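Local atomic coordinates of MAGE domain-containing protein (Xenopus laevis, PDB entry 7DG2), a protein that probably acts as the Nse3 subunit of the Smc5/6 complex, pairing with Nse1 to bind and shape the Nse4 protein. Residues I75-N80 / F178-K183; K154-N159 / Y169-G174. All coordinates share one frame; numbering follows the deposited sequence.

Contact 1 of 2, residues I75-N80 / F178-K183; sequences IYILTN and FKETSK
Ile77 and Thr79, on one face of strand 75-80, meet Lys179 and Glu180 at the end of helix 175-180. No direct hydrogen bond crosses this contact. The apolar part is small. Ile77 CD1 touches Lys179 CB at 3.8 Å. The CG1 of Ile77 sits in the crowded position between the backbone N and the carbonyl carbon (chi1 66°), and CD1 continues away from the strand to reach the helix. The two side chains cross obliquely. Lys179 joins in through its CB; its chain bends at CG and its amine end leads away. Up the strand, the Thr79 methyl CG2 lies 4.2 Å from Glu180 CG and from Lys179 O.

The polar part runs through water. Leu78 turns its side chain away, but its carbonyl points toward the Glu180 carboxylate. One water lies 2.7 Å from Leu78 O and 2.7 Å from Glu180 OE2, close enough to bridge them, though with more acceptors in reach than protons. The Glu180 chain is extended beyond CG, which brings the carboxylate nearer the strand. Several groups grip this carboxylate: Arg176 forms a salt bridge with OE2, and Tyr155 OH is hydrogen-bonded to OE1. Thr79 OG1 bonds to Glu67 on strand 64-70. Both segments also meet the Nse4 chain: Asn80 ND2 bonds to Arg64 O and Thr181 OG1 to Tyr61 O of that chain.

Strand 75-80 is the middle strand of the N-terminal sheet, and helix 175-180 follows the hairpin of the C-terminal one. Their meeting is consistent with the interface between the two winged-helix halves of a MAGE homology domain.

Contact 2 of 2, residues K154-N159 / Y169-G174; sequences KYLEYN and YEFRWG
Glu157 pairs with Arg172 and Asn159 with Glu170 as antiparallel hydrogen-bonded pairs, the strand segments running at 154° to each other. The Asn159 N to Glu170 O bond is 2.9 Å and almost straight. Just beyond the strands, at the end away from the connecting loop, Gly174 N gives another bond to Tyr155 O at 2.8 Å.

Tyr158, Tyr169 and Phe171 form an aromatic cluster. The Tyr158 and Tyr169 rings make an offset stack, centroids 4.4 Å apart and planes at 9°. Tyr158 CG is anti to the backbone N (chi1 -174°), and the ring beyond it comes near the neighbouring strand. There its CD1 lies over one face of Phe171, 3.3 Å from CZ. Leu156 CD1 extends the apolar side at Phe171 CD1, and helix 94-111 packs on both residues. The Tyr158 hydroxyl bonds to Glu118. An alanine in place of Tyr158 would probably leave the Tyr169 face and the Phe171 ring without their partner and cost Glu118 its bond to the Tyr158 hydroxyl.

The other face is polar. Asn159 ND2 donates to Glu157 OE1 at 3.0 Å, with the acceptor in the amide plane. Glu157 and Arg172 lie side by side, but OE1 and NE are 4.5 Å apart, beyond a salt bridge. A water links Asn159 ND2 to Glu170 OE2. With strand 116-117 beside strand 169-173, this hairpin has the strand order of a winged-helix sheet and is consistent with its wing.

Contact 1 is buried, close to the centre of the folded chain, while contact 2 is only partly buried and has a polar outer face. Contact 1 joins a strand to a helix end far along the chain with a few apolar touches and a water. Contact 2 pairs neighbouring strands of one hairpin through backbone bonds and stacked rings. Strand 169-173 runs on into helix 175-180, so one piece of chain serves both. The bond between Tyr155 and Glu180 ties the two contacts directly, and Phe178 packs on Trp173. Arg64 of the Nse4 chain meets both Tyr155 and Glu180 at this junction.

Contact 1 of 2, residues I75-N80 / F178-K183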
loop_
_atom_site.group_PDB
_atom_site.type_symbol
_atom_site.label_atom_id
_atom_site.label_comp_id
_atom_site.label_asym_id
_atom_site.label_seq_id
_atom_site.Cartn_x
_atom_site.Cartn_y
_atom_site.Cartn_z
ATOM N N ILE B 75 -12.810 -18.023 -7.741
ATOM C CA ILE B 75 -12.049 -17.084 -6.926
ATOM C C ILE B 75 -11.420 -16.039 -7.842
ATOM O O ILE B 75 -10.939 -16.348 -8.944
ATOM C CB ILE B 75 -10.997 -17.784 -6.037
ATOM C CG1 ILE B 75 -9.932 -18.488 -6.868
ATOM C CG2 ILE B 75 -11.688 -18.789 -5.102
ATOM C CD1 ILE B 75 -8.718 -18.935 -6.053
ATOM N N TYR B 76 -11.455 -14.791 -7.390
ATOM C CA TYR B 76 -11.057 -13.639 -8.191
ATOM C C TYR B 76 -9.784 -13.005 -7.654
ATOM O O TYR B 76 -9.470 -13.112 -6.471
ATOM C CB TYR B 76 -12.130 -12.558 -8.183
ATOM C CG TYR B 76 -13.488 -12.979 -8.702
ATOM C CD1 TYR B 76 -13.626 -13.618 -9.927
ATOM C CD2 TYR B 76 -14.630 -12.717 -7.965
ATOM C CE1 TYR B 76 -14.889 -13.992 -10.397
ATOM C CE2 TYR B 76 -15.887 -13.068 -8.430
ATOM C CZ TYR B 76 -16.011 -13.702 -9.638
ATOM O OH TYR B 76 -17.269 -14.066 -10.077
ATOM N N ILE B 77 -9.076 -12.308 -8.544
ATOM C CA ILE B 77 -8.007 -11.389 -8.170
ATOM C C ILE B 77 -8.228 -10.091 -8.936
ATOM O O ILE B 77 -9.072 -10.005 -9.829
ATOM C CB ILE B 77 -6.598 -11.951 -8.456
ATOM C CG1 ILE B 77 -6.378 -12.112 -9.961
ATOM C CG2 ILE B 77 -6.359 -13.269 -7.721
ATOM C CD1 ILE B 77 -4.923 -12.435 -10.313
ATOM N N LEU B 78 -7.436 -9.072 -8.590
ATOM C CA LEU B 78 -7.434 -7.805 -9.309
ATOM C C LEU B 78 -6.087 -7.654 -10.004
ATOM O O LEU B 78 -5.048 -7.762 -9.355
ATOM C CB LEU B 78 -7.667 -6.628 -8.345
ATOM C CG LEU B 78 -9.005 -6.583 -7.609
ATOM C CD1 LEU B 78 -8.992 -5.429 -6.606
ATOM C CD2 LEU B 78 -10.161 -6.432 -8.594
ATOM N N THR B 79 -6.101 -7.418 -11.318
ATOM C CA THR B 79 -4.874 -7.171 -12.074
ATOM C C THR B 79 -4.926 -5.775 -12.686
ATOM O O THR B 79 -5.972 -5.120 -12.724
ATOM C CB THR B 79 -4.655 -8.215 -13.184
ATOM O OG1 THR B 79 -5.702 -8.104 -14.148
ATOM C CG2 THR B 79 -4.637 -9.629 -12.600
ATOM N N ASN B 80 -3.774 -5.315 -13.174
ATOM C CA ASN B 80 -3.647 -3.934 -13.618
ATOM C C ASN B 80 -3.908 -3.838 -15.117
ATOM O O ASN B 80 -3.350 -4.611 -15.904
ATOM C CB ASN B 80 -2.254 -3.400 -13.285
ATOM C CG ASN B 80 -2.247 -1.910 -13.075
ATOM O OD1 ASN B 80 -2.973 -1.173 -13.753
ATOM N ND2 ASN B 80 -1.449 -1.451 -12.110
ATOM N N PHE B 178 0.239 -16.793 -13.475
ATOM C CA PHE B 178 -0.176 -16.858 -14.871
ATOM C C PHE B 178 -1.052 -15.685 -15.274
ATOM O O PHE B 178 -1.117 -15.370 -16.468
ATOM C CB PHE B 178 -0.910 -18.169 -15.157
ATOM C CG PHE B 178 0.012 -19.338 -15.324
ATOM C CD1 PHE B 178 0.816 -19.438 -16.451
ATOM C CD2 PHE B 178 0.087 -20.323 -14.356
ATOM C CE1 PHE B 178 1.680 -20.510 -16.612
ATOM C CE2 PHE B 178 0.941 -21.393 -14.511
ATOM C CZ PHE B 178 1.741 -21.486 -15.640
ATOM N N LYS B 179 -1.717 -15.026 -14.314
ATOM C CA LYS B 179 -2.547 -13.866 -14.628
ATOM C C LYS B 179 -1.795 -12.546 -14.519
ATOM O O LYS B 179 -2.105 -11.606 -15.259
ATOM C CB LYS B 179 -3.773 -13.821 -13.708
ATOM C CG LYS B 179 -4.709 -14.992 -13.872
ATOM C CD LYS B 179 -5.281 -15.063 -15.261
ATOM C CE LYS B 179 -6.210 -16.262 -15.407
ATOM N NZ LYS B 179 -6.825 -16.305 -16.768
ATOM N N GLU B 180 -0.805 -12.448 -13.635
ATOM C CA GLU B 180 -0.095 -11.189 -13.474
ATOM C C GLU B 180 1.135 -11.081 -14.363
ATOM O O GLU B 180 1.538 -9.961 -14.701
ATOM C CB GLU B 180 0.306 -10.983 -12.011
ATOM C CG GLU B 180 -0.894 -10.671 -11.100
ATOM C CD GLU B 180 -0.493 -10.247 -9.700
ATOM O OE1 GLU B 180 0.722 -10.175 -9.397
ATOM O OE2 GLU B 180 -1.407 -9.962 -8.901
ATOM N N THR B 181 1.733 -12.197 -14.768
ATOM C CA THR B 181 2.859 -12.149 -15.705
ATOM C C THR B 181 2.629 -13.239 -16.752
ATOM O O THR B 181 1.511 -13.724 -16.948
ATOM C CB THR B 181 4.204 -12.233 -14.942
ATOM O OG1 THR B 181 5.290 -11.907 -15.824
ATOM C CG2 THR B 181 4.446 -13.616 -14.325
ATOM N N SER B 182 3.678 -13.604 -17.484
ATOM C CA SER B 182 3.551 -14.610 -18.525
ATOM C C SER B 182 4.901 -15.281 -18.699
ATOM O O SER B 182 5.933 -14.759 -18.282
ATOM C CB SER B 182 3.099 -14.001 -19.855
ATOM O OG SER B 182 4.162 -13.284 -20.476
ATOM N N LYS B 183 4.891 -16.443 -19.349
ATOM C CA LYS B 183 6.163 -17.097 -19.632
ATOM C C LYS B 183 7.069 -16.211 -20.481
ATOM O O LYS B 183 8.276 -16.128 -20.225
ATOM C CB LYS B 183 5.922 -18.439 -20.324
ATOM C CG LYS B 183 5.338 -19.511 -19.411
ATOM C CD LYS B 183 5.110 -20.788 -20.205
ATOM C CE LYS B 183 4.631 -21.920 -19.321
ATOM N NZ LYS B 183 4.361 -23.158 -20.144
HETATM O O HOH W 1 -2.481 -7.535 -8.440
#

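Contact 2 of 2, residues K154-N159 / Y169-G174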
loop_
_atom_site.group_PDB
_atom_site.type_symbol
_atom_site.label_atom_id
_atom_site.label_comp_id
_atom_site.label_asym_id
_atom_site.label_seq_id
_atom_site.Cartn_x
_atom_site.Cartn_y
_atom_site.Cartn_z
ATOM N N LYS B 154 -1.242 -17.526 -4.199
ATOM C CA LYS B 154 -1.331 -18.262 -5.461
ATOM C C LYS B 154 -0.289 -17.817 -6.482
ATOM O O LYS B 154 -0.473 -18.037 -7.683
ATOM C CB LYS B 154 -2.724 -18.173 -6.094
ATOM C CG LYS B 154 -3.856 -18.517 -5.151
ATOM C CD LYS B 154 -3.742 -19.918 -4.638
ATOM C CE LYS B 154 -5.086 -20.368 -4.072
ATOM N NZ LYS B 154 -4.996 -21.736 -3.505
ATOM N N TYR B 155 0.810 -17.203 -6.032
ATOM C CA TYR B 155 1.933 -16.995 -6.943
ATOM C C TYR B 155 2.658 -18.297 -7.232
ATOM O O TYR B 155 3.175 -18.486 -8.333
ATOM C CB TYR B 155 2.926 -15.991 -6.366
ATOM C CG TYR B 155 2.538 -14.543 -6.535
ATOM C CD1 TYR B 155 2.360 -13.997 -7.799
ATOM C CD2 TYR B 155 2.407 -13.710 -5.426
ATOM C CE1 TYR B 155 2.038 -12.652 -7.959
ATOM C CE2 TYR B 155 2.073 -12.382 -5.569
ATOM C CZ TYR B 155 1.902 -11.857 -6.830
ATOM O OH TYR B 155 1.561 -10.529 -6.953
ATOM N N LEU B 156 2.704 -19.205 -6.260
ATOM C CA LEU B 156 3.385 -20.478 -6.423
ATOM C C LEU B 156 2.480 -21.607 -5.956
ATOM O O LEU B 156 1.613 -21.418 -5.098
ATOM C CB LEU B 156 4.685 -20.517 -5.618
ATOM C CG LEU B 156 5.771 -19.482 -5.936
ATOM C CD1 LEU B 156 6.889 -19.550 -4.909
ATOM C CD2 LEU B 156 6.306 -19.674 -7.345
ATOM N N GLU B 157 2.699 -22.783 -6.534
ATOM C CA GLU B 157 2.207 -24.047 -5.997
ATOM C C GLU B 157 3.351 -24.761 -5.289
ATOM O O GLU B 157 4.498 -24.710 -5.739
ATOM C CB GLU B 157 1.665 -24.947 -7.105
ATOM C CG GLU B 157 0.332 -24.553 -7.679
ATOM C CD GLU B 157 -0.144 -25.568 -8.697
ATOM O OE1 GLU B 157 0.559 -26.589 -8.886
ATOM O OE2 GLU B 157 -1.212 -25.349 -9.309
ATOM N N TYR B 158 3.022 -25.447 -4.194
ATOM C CA TYR B 158 3.994 -26.105 -3.321
ATOM C C TYR B 158 3.447 -27.507 -3.090
ATOM O O TYR B 158 2.578 -27.692 -2.235
ATOM C CB TYR B 158 4.156 -25.338 -2.010
ATOM C CG TYR B 158 5.226 -25.835 -1.064
ATOM C CD1 TYR B 158 6.548 -25.924 -1.468
ATOM C CD2 TYR B 158 4.915 -26.187 0.251
ATOM C CE1 TYR B 158 7.540 -26.349 -0.596
ATOM C CE2 TYR B 158 5.901 -26.616 1.130
ATOM C CZ TYR B 158 7.211 -26.699 0.701
ATOM O OH TYR B 158 8.206 -27.125 1.556
ATOM N N ASN B 159 3.932 -28.475 -3.866
ATOM C CA ASN B 159 3.291 -29.779 -3.987
ATOM C C ASN B 159 4.223 -30.894 -3.536
ATOM O O ASN B 159 5.418 -30.878 -3.840
ATOM C CB ASN B 159 2.859 -30.037 -5.432
ATOM C CG ASN B 159 1.908 -28.973 -5.957
ATOM O OD1 ASN B 159 1.043 -28.490 -5.227
ATOM N ND2 ASN B 159 2.068 -28.603 -7.231
ATOM N N TYR B 169 9.257 -31.806 -1.652
ATOM C CA TYR B 169 8.338 -30.865 -2.277
ATOM C C TYR B 169 8.926 -30.285 -3.559
ATOM O O TYR B 169 10.146 -30.169 -3.713
ATOM C CB TYR B 169 7.985 -29.729 -1.315
ATOM C CG TYR B 169 7.018 -30.139 -0.231
ATOM C CD1 TYR B 169 7.469 -30.719 0.943
ATOM C CD2 TYR B 169 5.650 -29.953 -0.392
ATOM C CE1 TYR B 169 6.579 -31.099 1.931
ATOM C CE2 TYR B 169 4.758 -30.320 0.590
ATOM C CZ TYR B 169 5.227 -30.897 1.748
ATOM O OH TYR B 169 4.339 -31.273 2.728
ATOM N N GLU B 170 8.038 -29.918 -4.479
ATOM C CA GLU B 170 8.426 -29.235 -5.703
ATOM C C GLU B 170 7.496 -28.051 -5.943
ATOM O O GLU B 170 6.372 -27.998 -5.438
ATOM C CB GLU B 170 8.404 -30.178 -6.909
ATOM C CG GLU B 170 7.050 -30.805 -7.166
ATOM C CD GLU B 170 7.134 -31.989 -8.107
ATOM O OE1 GLU B 170 8.263 -32.366 -8.490
ATOM O OE2 GLU B 170 6.071 -32.537 -8.463
ATOM N N PHE B 171 7.982 -27.099 -6.734
ATOM C CA PHE B 171 7.284 -25.848 -6.977
ATOM C C PHE B 171 6.848 -25.740 -8.430
ATOM O O PHE B 171 7.582 -26.139 -9.342
ATOM C CB PHE B 171 8.182 -24.658 -6.661
ATOM C CG PHE B 171 8.374 -24.381 -5.204
ATOM C CD1 PHE B 171 7.482 -23.570 -4.518
ATOM C CD2 PHE B 171 9.493 -24.858 -4.535
ATOM C CE1 PHE B 171 7.692 -23.261 -3.187
ATOM C CE2 PHE B 171 9.710 -24.547 -3.208
ATOM C CZ PHE B 171 8.807 -23.761 -2.533
ATOM N N ARG B 172 5.662 -25.170 -8.644
ATOM C CA ARG B 172 5.210 -24.739 -9.960
ATOM C C ARG B 172 4.706 -23.305 -9.840
ATOM O O ARG B 172 4.496 -22.798 -8.736
ATOM C CB ARG B 172 4.089 -25.643 -10.501
ATOM C CG ARG B 172 4.399 -27.135 -10.473
ATOM C CD ARG B 172 3.268 -27.936 -11.118
ATOM N NE ARG B 172 3.060 -27.536 -12.509
ATOM C CZ ARG B 172 3.704 -28.072 -13.542
ATOM N NH1 ARG B 172 4.598 -29.032 -13.333
ATOM N NH2 ARG B 172 3.465 -27.649 -14.781
ATOM N N TRP B 173 4.501 -22.652 -10.985
ATOM C CA TRP B 173 3.786 -21.378 -10.973
ATOM C C TRP B 173 2.367 -21.573 -10.456
ATOM O O TRP B 173 1.690 -22.546 -10.811
ATOM C CB TRP B 173 3.696 -20.775 -12.375
ATOM C CG TRP B 173 4.940 -20.185 -12.944
ATOM C CD1 TRP B 173 6.228 -20.486 -12.621
ATOM C CD2 TRP B 173 4.997 -19.193 -13.975
ATOM N NE1 TRP B 173 7.095 -19.730 -13.392
ATOM C CE2 TRP B 173 6.359 -18.927 -14.226
ATOM C CE3 TRP B 173 4.025 -18.497 -14.704
ATOM C CZ2 TRP B 173 6.777 -17.989 -15.175
ATOM C CZ3 TRP B 173 4.443 -17.561 -15.652
ATOM C CH2 TRP B 173 5.808 -17.323 -15.880
ATOM N N GLY B 174 1.901 -20.610 -9.635
ATOM C CA GLY B 174 0.513 -20.564 -9.229
ATOM C C GLY B 174 -0.371 -19.770 -10.193
ATOM O O GLY B 174 0.110 -19.090 -11.098
HETATM O O HOH W 2 3.805 -30.479 -8.877
#